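Local coordinates for CrmK (Actinoalloteichus sp. WH1-2216-6, PDB 5I1W), which is an FAD-dependent oxidoreductase that carries its flavin covalently bound and probably oxidises its substrate at the expense of molecular oxygen, at residues Val149-Ala154 against Leu202-Ala207. Sequence-based numbering, arbitrary orientation.
Sequences VDYLHA and LRSPDA
The backbone O of Y151 takes a hydrogen bond from R203 N at 2.9 Å, with an N-H...O angle of 161°. The same oxygen receives a CA-H...O contact from L202 CA at 3.1 Å, and L202 CD2 packs against it too. L152 and L202 form an antiparallel, non-hydrogen-bonded pair. Their side chains share one face of the sheet, CD1 of L152 lying 4.4 Å from CD2 of L202. The Y151 ring meets S204 at its edge, CE2 standing 3.3 Å from OG near the ring plane. Its hydroxyl hydrogen-bonds to L145 O. Replacing Y151 by alanine would remove the ring and is likely to open a gap beside S204 and leave L145 O without its hydroxyl partner. On the other flank, H153 and R203 run side by side. With CG anti to N in both (chi1 174° in H153), the R203 chain passes the imidazole, CD reaching 3.6 Å from ND1. The guanidinium is turned 55° from the ring, and R203 NE hydrogen-bonds to G94 O. A classic beta bulge sets H153 and A154 together opposite W201, where strands 152-160 and 196-202 join in the antiparallel sheet of the PCMH-type FAD-binding fold.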
loop_
_atom_site.group_PDB
_atom_site.type_symbol
_atom_site.label_atom_id
_atom_site.label_comp_id
_atom_site.label_asym_id
_atom_site.label_seq_id
_atom_site.Cartn_x
_atom_site.Cartn_y
_atom_site.Cartn_z
ATOM N N VAL A 149 -3.283 19.105 -13.050
ATOM C CA VAL A 149 -3.163 20.550 -12.985
ATOM C C VAL A 149 -4.339 21.298 -13.650
ATOM O O VAL A 149 -4.511 22.458 -13.406
ATOM C CB VAL A 149 -1.838 21.095 -13.537
ATOM C CG1 VAL A 149 -0.647 20.585 -12.714
ATOM C CG2 VAL A 149 -1.681 20.778 -15.018
ATOM N N ASP A 150 -5.146 20.604 -14.434
ATOM C CA ASP A 150 -6.316 21.196 -15.050
ATOM C C ASP A 150 -7.403 21.374 -14.010
ATOM O O ASP A 150 -8.388 22.067 -14.287
ATOM C CB ASP A 150 -6.816 20.340 -16.233
ATOM C CG ASP A 150 -5.813 20.311 -17.423
ATOM O OD1 ASP A 150 -5.201 21.378 -17.741
ATOM O OD2 ASP A 150 -5.621 19.214 -18.055
ATOM N N TYR A 151 -7.214 20.751 -12.828
ATOM C CA TYR A 151 -8.077 20.934 -11.693
ATOM C C TYR A 151 -7.514 21.766 -10.569
ATOM O O TYR A 151 -8.090 21.749 -9.512
ATOM C CB TYR A 151 -8.556 19.575 -11.161
ATOM C CG TYR A 151 -9.285 18.835 -12.249
ATOM C CD1 TYR A 151 -8.577 18.044 -13.138
ATOM C CD2 TYR A 151 -10.645 19.006 -12.433
ATOM C CE1 TYR A 151 -9.180 17.427 -14.184
ATOM C CE2 TYR A 151 -11.285 18.371 -13.471
ATOM C CZ TYR A 151 -10.535 17.599 -14.355
ATOM O OH TYR A 151 -11.134 16.959 -15.387
ATOM N N LEU A 152 -6.446 22.530 -10.795
ATOM C CA LEU A 152 -5.795 23.249 -9.723
ATOM C C LEU A 152 -6.389 24.639 -9.576
ATOM O O LEU A 152 -6.175 25.528 -10.367
ATOM C CB LEU A 152 -4.318 23.336 -9.955
ATOM C CG LEU A 152 -3.543 24.103 -8.877
ATOM C CD1 LEU A 152 -3.619 23.396 -7.542
ATOM C CD2 LEU A 152 -2.085 24.282 -9.356
ATOM N N HIS A 153 -7.186 24.797 -8.557
ATOM C CA HIS A 153 -7.897 26.024 -8.349
ATOM C C HIS A 153 -6.992 27.025 -7.653
ATOM O O HIS A 153 -6.999 28.208 -7.988
ATOM C CB HIS A 153 -9.124 25.669 -7.539
ATOM C CG HIS A 153 -9.939 26.832 -7.104
ATOM N ND1 HIS A 153 -10.881 27.422 -7.913
ATOM C CD2 HIS A 153 -10.009 27.475 -5.910
ATOM C CE1 HIS A 153 -11.494 28.385 -7.243
ATOM N NE2 HIS A 153 -10.980 28.442 -6.028
ATOM N N ALA A 154 -6.174 26.540 -6.708
ATOM C CA ALA A 154 -5.341 27.370 -5.885
ATOM C C ALA A 154 -4.206 26.564 -5.280
ATOM O O ALA A 154 -4.295 25.356 -5.159
ATOM C CB ALA A 154 -6.162 28.057 -4.805
ATOM N N LEU A 202 -8.357 21.777 -5.249
ATOM C CA LEU A 202 -8.724 21.156 -6.507
ATOM C C LEU A 202 -10.199 21.296 -6.782
ATOM O O LEU A 202 -11.019 21.020 -5.916
ATOM C CB LEU A 202 -8.419 19.669 -6.481
ATOM C CG LEU A 202 -6.967 19.401 -6.118
ATOM C CD1 LEU A 202 -6.728 17.948 -5.739
ATOM C CD2 LEU A 202 -6.077 19.773 -7.263
ATOM N N ARG A 203 -10.521 21.631 -8.027
ATOM C CA ARG A 203 -11.873 21.889 -8.416
ATOM C C ARG A 203 -11.948 21.957 -9.903
ATOM O O ARG A 203 -11.043 22.507 -10.511
ATOM C CB ARG A 203 -12.234 23.230 -7.885
ATOM C CG ARG A 203 -13.567 23.708 -8.287
ATOM C CD ARG A 203 -13.679 25.092 -7.699
ATOM N NE ARG A 203 -15.063 25.277 -7.448
ATOM C CZ ARG A 203 -15.899 25.791 -8.317
ATOM N NH1 ARG A 203 -15.452 26.222 -9.499
ATOM N NH2 ARG A 203 -17.187 25.872 -7.995
ATOM N N SER A 204 -12.989 21.399 -10.502
ATOM C CA SER A 204 -13.180 21.561 -11.957
ATOM C C SER A 204 -13.439 23.019 -12.315
ATOM O O SER A 204 -14.178 23.668 -11.651
ATOM C CB SER A 204 -14.355 20.727 -12.483
ATOM O OG SER A 204 -14.163 19.358 -12.214
ATOM N N PRO A 205 -12.832 23.516 -13.390
ATOM C CA PRO A 205 -13.048 24.915 -13.742
ATOM C C PRO A 205 -14.486 25.227 -14.148
ATOM O O PRO A 205 -14.920 26.348 -14.009
ATOM C CB PRO A 205 -12.070 25.147 -14.884
ATOM C CG PRO A 205 -11.839 23.795 -15.491
ATOM C CD PRO A 205 -11.940 22.828 -14.345
ATOM N N ASP A 206 -15.235 24.225 -14.576
ATOM C CA ASP A 206 -16.656 24.397 -14.882
ATOM C C ASP A 206 -17.621 23.705 -13.901
ATOM O O ASP A 206 -18.693 23.270 -14.287
ATOM C CB ASP A 206 -16.880 23.910 -16.314
ATOM C CG ASP A 206 -16.230 24.849 -17.355
ATOM O OD1 ASP A 206 -15.400 25.710 -16.970
ATOM O OD2 ASP A 206 -16.553 24.738 -18.557
ATOM N N ALA A 207 -17.254 23.618 -12.627
ATOM C CA ALA A 207 -18.129 23.033 -11.625
ATOM C C ALA A 207 -19.350 23.922 -11.360
ATOM O O ALA A 207 -19.250 25.146 -11.435
ATOM C CB ALA A 207 -17.375 22.800 -10.322
#